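Local coordinates for DNA photolyase (PDB 4U63), which probably repairs cyclobutane pyrimidine dimers in ultraviolet-damaged DNA with light, as a class III photolyase carrying FAD and a methenyltetrahydrofolate antenna, at residues Asp232-Asp235 and Asp236-Gly240; Trp72-His75 and His76-Ala80. One frame throughout, in Å; residues are numbered along the deposited sequence.

Contact 1: residues Asp232-Asp235 and Asp236-Gly240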
loop_
_atom_site.group_PDB
_atom_site.type_symbol
_atom_site.label_atom_id
_atom_site.label_comp_id
_atom_site.label_asym_id
_atom_site.label_seq_id
_atom_site.Cartn_x
_atom_site.Cartn_y
_atom_site.Cartn_z
ATOM N N ASP A 232 7.428 -15.436 3.380
ATOM C CA ASP A 232 8.399 -15.321 4.482
ATOM C C ASP A 232 7.932 -14.303 5.538
ATOM O O ASP A 232 8.030 -14.566 6.732
ATOM C CB ASP A 232 9.784 -14.914 3.972
ATOM C CG ASP A 232 10.508 -16.036 3.221
ATOM O OD1 ASP A 232 10.081 -17.217 3.270
ATOM O OD2 ASP A 232 11.529 -15.726 2.568
ATOM N N LYS A 233 7.417 -13.151 5.098
ATOM C CA LYS A 233 6.862 -12.152 6.038
ATOM C C LYS A 233 5.655 -12.690 6.795
ATOM O O LYS A 233 5.525 -12.499 8.000
ATOM C CB LYS A 233 6.453 -10.866 5.311
ATOM C CG LYS A 233 7.619 -9.978 4.914
ATOM C CD LYS A 233 8.117 -9.126 6.066
ATOM C CE LYS A 233 9.061 -8.024 5.597
ATOM N NZ LYS A 233 10.349 -8.560 5.083
ATOM N N LEU A 234 4.757 -13.346 6.074
ATOM C CA LEU A 234 3.576 -13.913 6.710
ATOM C C LEU A 234 3.968 -14.980 7.731
ATOM O O LEU A 234 3.510 -14.941 8.886
ATOM C CB LEU A 234 2.611 -14.483 5.674
ATOM C CG LEU A 234 1.350 -15.151 6.238
ATOM C CD1 LEU A 234 0.509 -14.176 7.048
ATOM C CD2 LEU A 234 0.533 -15.757 5.106
ATOM N N ASP A 235 4.808 -15.922 7.305
ATOM C CA ASP A 235 5.300 -17.002 8.181
ATOM C C ASP A 235 5.945 -16.472 9.462
ATOM O O ASP A 235 5.670 -16.956 10.580
ATOM C CB ASP A 235 6.340 -17.865 7.449
ATOM C CG ASP A 235 5.733 -18.788 6.397
ATOM O OD1 ASP A 235 4.497 -18.910 6.305
ATOM O OD2 ASP A 235 6.522 -19.407 5.649
ATOM N N ASP A 236 6.820 -15.494 9.296
ATOM C CA ASP A 236 7.517 -14.914 10.428
ATOM C C ASP A 236 6.558 -14.202 11.388
ATOM O O ASP A 236 6.722 -14.280 12.608
ATOM C CB ASP A 236 8.596 -13.944 9.952
ATOM C CG ASP A 236 9.455 -13.442 11.095
ATOM O OD1 ASP A 236 10.008 -14.278 11.855
ATOM O OD2 ASP A 236 9.573 -12.216 11.233
ATOM N N PHE A 237 5.547 -13.525 10.834
ATOM C CA PHE A 237 4.570 -12.846 11.649
ATOM C C PHE A 237 3.726 -13.840 12.456
ATOM O O PHE A 237 3.526 -13.656 13.662
ATOM C CB PHE A 237 3.658 -11.960 10.797
ATOM C CG PHE A 237 2.669 -11.170 11.601
ATOM C CD1 PHE A 237 3.106 -10.167 12.460
ATOM C CD2 PHE A 237 1.295 -11.423 11.507
ATOM C CE1 PHE A 237 2.203 -9.430 13.204
ATOM C CE2 PHE A 237 0.390 -10.695 12.265
ATOM C CZ PHE A 237 0.844 -9.700 13.110
ATOM N N ILE A 238 3.253 -14.897 11.804
ATOM C CA ILE A 238 2.406 -15.893 12.491
ATOM C C ILE A 238 3.189 -16.538 13.626
ATOM O O ILE A 238 2.694 -16.651 14.753
ATOM C CB ILE A 238 1.861 -16.967 11.519
ATOM C CG1 ILE A 238 0.907 -16.336 10.481
ATOM C CG2 ILE A 238 1.146 -18.099 12.277
ATOM C CD1 ILE A 238 -0.345 -15.680 11.033
ATOM N N ASP A 239 4.428 -16.925 13.320
ATOM C CA ASP A 239 5.321 -17.543 14.295
ATOM C C ASP A 239 5.990 -16.522 15.225
ATOM O O ASP A 239 6.744 -16.905 16.120
ATOM C CB ASP A 239 6.444 -18.352 13.591
ATOM C CG ASP A 239 6.034 -19.787 13.238
ATOM O OD1 ASP A 239 4.925 -20.234 13.581
ATOM O OD2 ASP A 239 6.853 -20.480 12.605
ATOM N N GLY A 240 5.731 -15.233 15.003
ATOM C CA GLY A 240 6.371 -14.178 15.752
ATOM C C GLY A 240 5.418 -13.146 16.302
ATOM O O GLY A 240 4.624 -13.438 17.207
#

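Contact 2: residues Trp72-His75 and His76-Ala80. With TRS (2-amino-2-hydroxymethyl-propane-1,3-diol), chain R.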
loop_
_atom_site.group_PDB
_atom_site.type_symbol
_atom_site.label_atom_id
_atom_site.label_comp_id
_atom_site.label_asym_id
_atom_site.label_seq_id
_atom_site.Cartn_x
_atom_site.Cartn_y
_atom_site.Cartn_z
ATOM N N TRP A 72 10.964 0.664 -7.645
ATOM C CA TRP A 72 11.983 -0.218 -7.074
ATOM C C TRP A 72 11.356 -1.560 -6.731
ATOM O O TRP A 72 11.906 -2.608 -7.073
ATOM C CB TRP A 72 12.610 0.402 -5.826
ATOM C CG TRP A 72 13.623 -0.452 -5.147
ATOM C CD1 TRP A 72 14.962 -0.434 -5.356
ATOM C CD2 TRP A 72 13.383 -1.442 -4.135
ATOM N NE1 TRP A 72 15.575 -1.352 -4.546
ATOM C CE2 TRP A 72 14.634 -1.986 -3.783
ATOM C CE3 TRP A 72 12.234 -1.922 -3.494
ATOM C CZ2 TRP A 72 14.774 -2.989 -2.819
ATOM C CZ3 TRP A 72 12.372 -2.926 -2.530
ATOM C CH2 TRP A 72 13.634 -3.445 -2.204
ATOM N N TRP A 73 10.204 -1.515 -6.065
ATOM C CA TRP A 73 9.476 -2.723 -5.691
ATOM C C TRP A 73 9.113 -3.557 -6.927
ATOM O O TRP A 73 9.345 -4.778 -6.967
ATOM C CB TRP A 73 8.208 -2.385 -4.891
ATOM C CG TRP A 73 7.633 -3.604 -4.264
ATOM C CD1 TRP A 73 6.824 -4.525 -4.859
ATOM C CD2 TRP A 73 7.866 -4.074 -2.932
ATOM N NE1 TRP A 73 6.525 -5.532 -3.978
ATOM C CE2 TRP A 73 7.148 -5.281 -2.786
ATOM C CE3 TRP A 73 8.603 -3.586 -1.839
ATOM C CZ2 TRP A 73 7.142 -6.013 -1.592
ATOM C CZ3 TRP A 73 8.588 -4.314 -0.653
ATOM C CH2 TRP A 73 7.868 -5.517 -0.545
ATOM N N LEU A 74 8.554 -2.892 -7.933
ATOM C CA LEU A 74 8.079 -3.576 -9.131
ATOM C C LEU A 74 9.190 -4.302 -9.864
ATOM O O LEU A 74 8.995 -5.420 -10.319
ATOM C CB LEU A 74 7.391 -2.601 -10.086
ATOM C CG LEU A 74 6.903 -3.201 -11.417
ATOM C CD1 LEU A 74 5.793 -4.204 -11.171
ATOM C CD2 LEU A 74 6.427 -2.127 -12.383
ATOM N N HIS A 75 10.348 -3.659 -9.995
ATOM C CA HIS A 75 11.483 -4.300 -10.646
ATOM C C HIS A 75 11.771 -5.663 -10.015
ATOM O O HIS A 75 11.829 -6.696 -10.692
ATOM C CB HIS A 75 12.725 -3.430 -10.534
ATOM C CG HIS A 75 13.942 -4.055 -11.125
ATOM N ND1 HIS A 75 14.355 -3.804 -12.416
ATOM C CD2 HIS A 75 14.829 -4.939 -10.609
ATOM C CE1 HIS A 75 15.447 -4.500 -12.666
ATOM N NE2 HIS A 75 15.756 -5.197 -11.587
ATOM N N HIS A 76 11.954 -5.654 -8.706
ATOM C CA HIS A 76 12.299 -6.880 -7.991
ATOM C C HIS A 76 11.158 -7.886 -7.996
ATOM O O HIS A 76 11.398 -9.083 -8.092
ATOM C CB HIS A 76 12.731 -6.550 -6.580
ATOM C CG HIS A 76 14.032 -5.831 -6.535
ATOM N ND1 HIS A 76 15.203 -6.405 -6.967
ATOM C CD2 HIS A 76 14.352 -4.588 -6.118
ATOM C CE1 HIS A 76 16.193 -5.549 -6.820
ATOM N NE2 HIS A 76 15.705 -4.439 -6.301
ATOM N N SER A 77 9.929 -7.394 -7.914
ATOM C CA SER A 77 8.760 -8.248 -7.990
ATOM C C SER A 77 8.676 -8.975 -9.334
ATOM O O SER A 77 8.419 -10.165 -9.373
ATOM C CB SER A 77 7.481 -7.449 -7.755
ATOM O OG SER A 77 6.399 -8.339 -7.578
ATOM N N LEU A 78 8.885 -8.243 -10.428
ATOM C CA LEU A 78 8.875 -8.840 -11.772
ATOM C C LEU A 78 10.022 -9.834 -11.972
ATOM O O LEU A 78 9.833 -10.895 -12.570
ATOM C CB LEU A 78 8.912 -7.753 -12.844
ATOM C CG LEU A 78 7.632 -6.923 -12.963
ATOM C CD1 LEU A 78 7.874 -5.747 -13.897
ATOM C CD2 LEU A 78 6.463 -7.762 -13.452
ATOM N N ALA A 79 11.199 -9.504 -11.458
ATOM C CA ALA A 79 12.317 -10.435 -11.507
ATOM C C ALA A 79 11.978 -11.730 -10.765
ATOM O O ALA A 79 12.237 -12.823 -11.266
ATOM C CB ALA A 79 13.568 -9.805 -10.927
ATOM N N ALA A 80 11.381 -11.608 -9.583
ATOM C CA ALA A 80 11.011 -12.795 -8.800
ATOM C C ALA A 80 9.919 -13.617 -9.480
ATOM O O ALA A 80 10.003 -14.843 -9.519
ATOM C CB ALA A 80 10.577 -12.397 -7.403
HETATM C C TRS R . 19.172 -3.014 -4.377
HETATM C C1 TRS R . 18.547 -4.103 -3.503
HETATM C C2 TRS R . 18.863 -3.256 -5.846
HETATM C C3 TRS R . 20.678 -2.909 -4.136
HETATM N N TRS R . 18.616 -1.706 -3.950
HETATM O O1 TRS R . 18.947 -5.421 -3.884
HETATM O O2 TRS R . 18.125 -2.172 -6.396
HETATM O O3 TRS R . 20.940 -1.763 -3.313
#

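Contact 1: residues Asp232-Asp235 and Asp236-Gly240
Leu234 and Ile238, one helical turn apart, lie alongside each other with their side chains pointing the same way. CD1 of Leu234 comes 4.1 Å from CG1 of Ile238, an ordinary van der Waals approach between two branched aliphatic groups. Ile238 holds CG1 beside its own backbone N (chi1 -65°), which swings that branch back along the helix, where it also passes 3.4 Å from the carbonyl O of Leu234. Beyond this pair, Leu234 packs on Ile269.

The backbone supplies the regular i to i+4 bonds of an alpha-helix. Ile238 N donates to Leu234 O at 2.9 Å, and Asp239 N reaches Asp235 O at 3.0 Å; Asp236 and Phe237 pair likewise with the carbonyls of Asp232 and Lys233.

This is the last part of helix 227-238, an amphipathic helix near the FAD. Gly240 N makes a weak 3.0 Å bond to Phe237 O, an i to i+3 pairing. Glycine suits this place because a side chain here would run into the carbonyl O of Asp236.

Aromatic and polar groups divide between the helix faces. Phe237, its CG anti to N (chi1 -177°), sends a buried ring against Phe293 and Ser258, on the side of the FAD. Lys233 lays its aliphatic stem on Leu259 and Leu260 and gives its NZ a hydrogen bond to Ile222 O. Asp232, Asp235, Asp236 and Asp239 suit the solvent-exposed side; OD1 of Asp235 and OD2 of Asp239 stay 6.9 Å apart.

Contact 2: residues Trp72-His75 and His76-Ala80
Helix 68-87 is the crossover of the beta-alpha-beta unit between strands 53-59 and 93-96, and on it Trp72, His75 and His76 form an aromatic cluster. The His76 ring turns its edge to the face of Trp72, planes at 65°, with CD2 of His76 3.5 Å from CE2 of Trp72. Keeping CG beside its backbone N (chi1 -69°), His76 directs its ring back toward Trp72. His75 in turn presents its edge to a face of His76 in a T-shaped pair at 83°, its CD2 lying 3.9 Å from ND1 of His76.

Around the helix, CG of Leu74 meets CD1 of Leu78 at 3.7 Å, and both leucines pack on Tyr57 of the sheet. Trp73 NE1 and Ser77 OG share Glu268 OE2. Main-chain bonds such as Ser77 N to Trp73 O (2.8 Å) hold the turns, though His76 N reaches Trp72 O only weakly at 3.5 Å.

A Tris molecule, probably from the crystallisation liquor, places O2 3.3 Å from both Trp72 NE1 and His76 NE2, in weak bonds. Two donors on one carboxylate oxygen satisfy buried polar groups, while the Trp72-His76 edge offers polar nitrogens to a small hydroxylated guest.

Overall arrangement
Contact 2 precedes contact 1 in the chain, and the two contacts do not touch: their centres lie about 21 Å apart and their nearest atoms about 7 Å. Contact 2 belongs to the parallel five-stranded alpha/beta part of the protein, whereas contact 1 closes a helix whose inner face looks toward the flavin. Each has an aromatic ring near a different chromophore: the side chain of Phe237 is about 5 Å from FAD, and that of Trp72 about 8 Å from the methenyltetrahydrofolate. Phe219, which meets the Trp72 ring edge-to-face, lines the folate pocket directly, which places Trp72 probably in the second shell of that pocket.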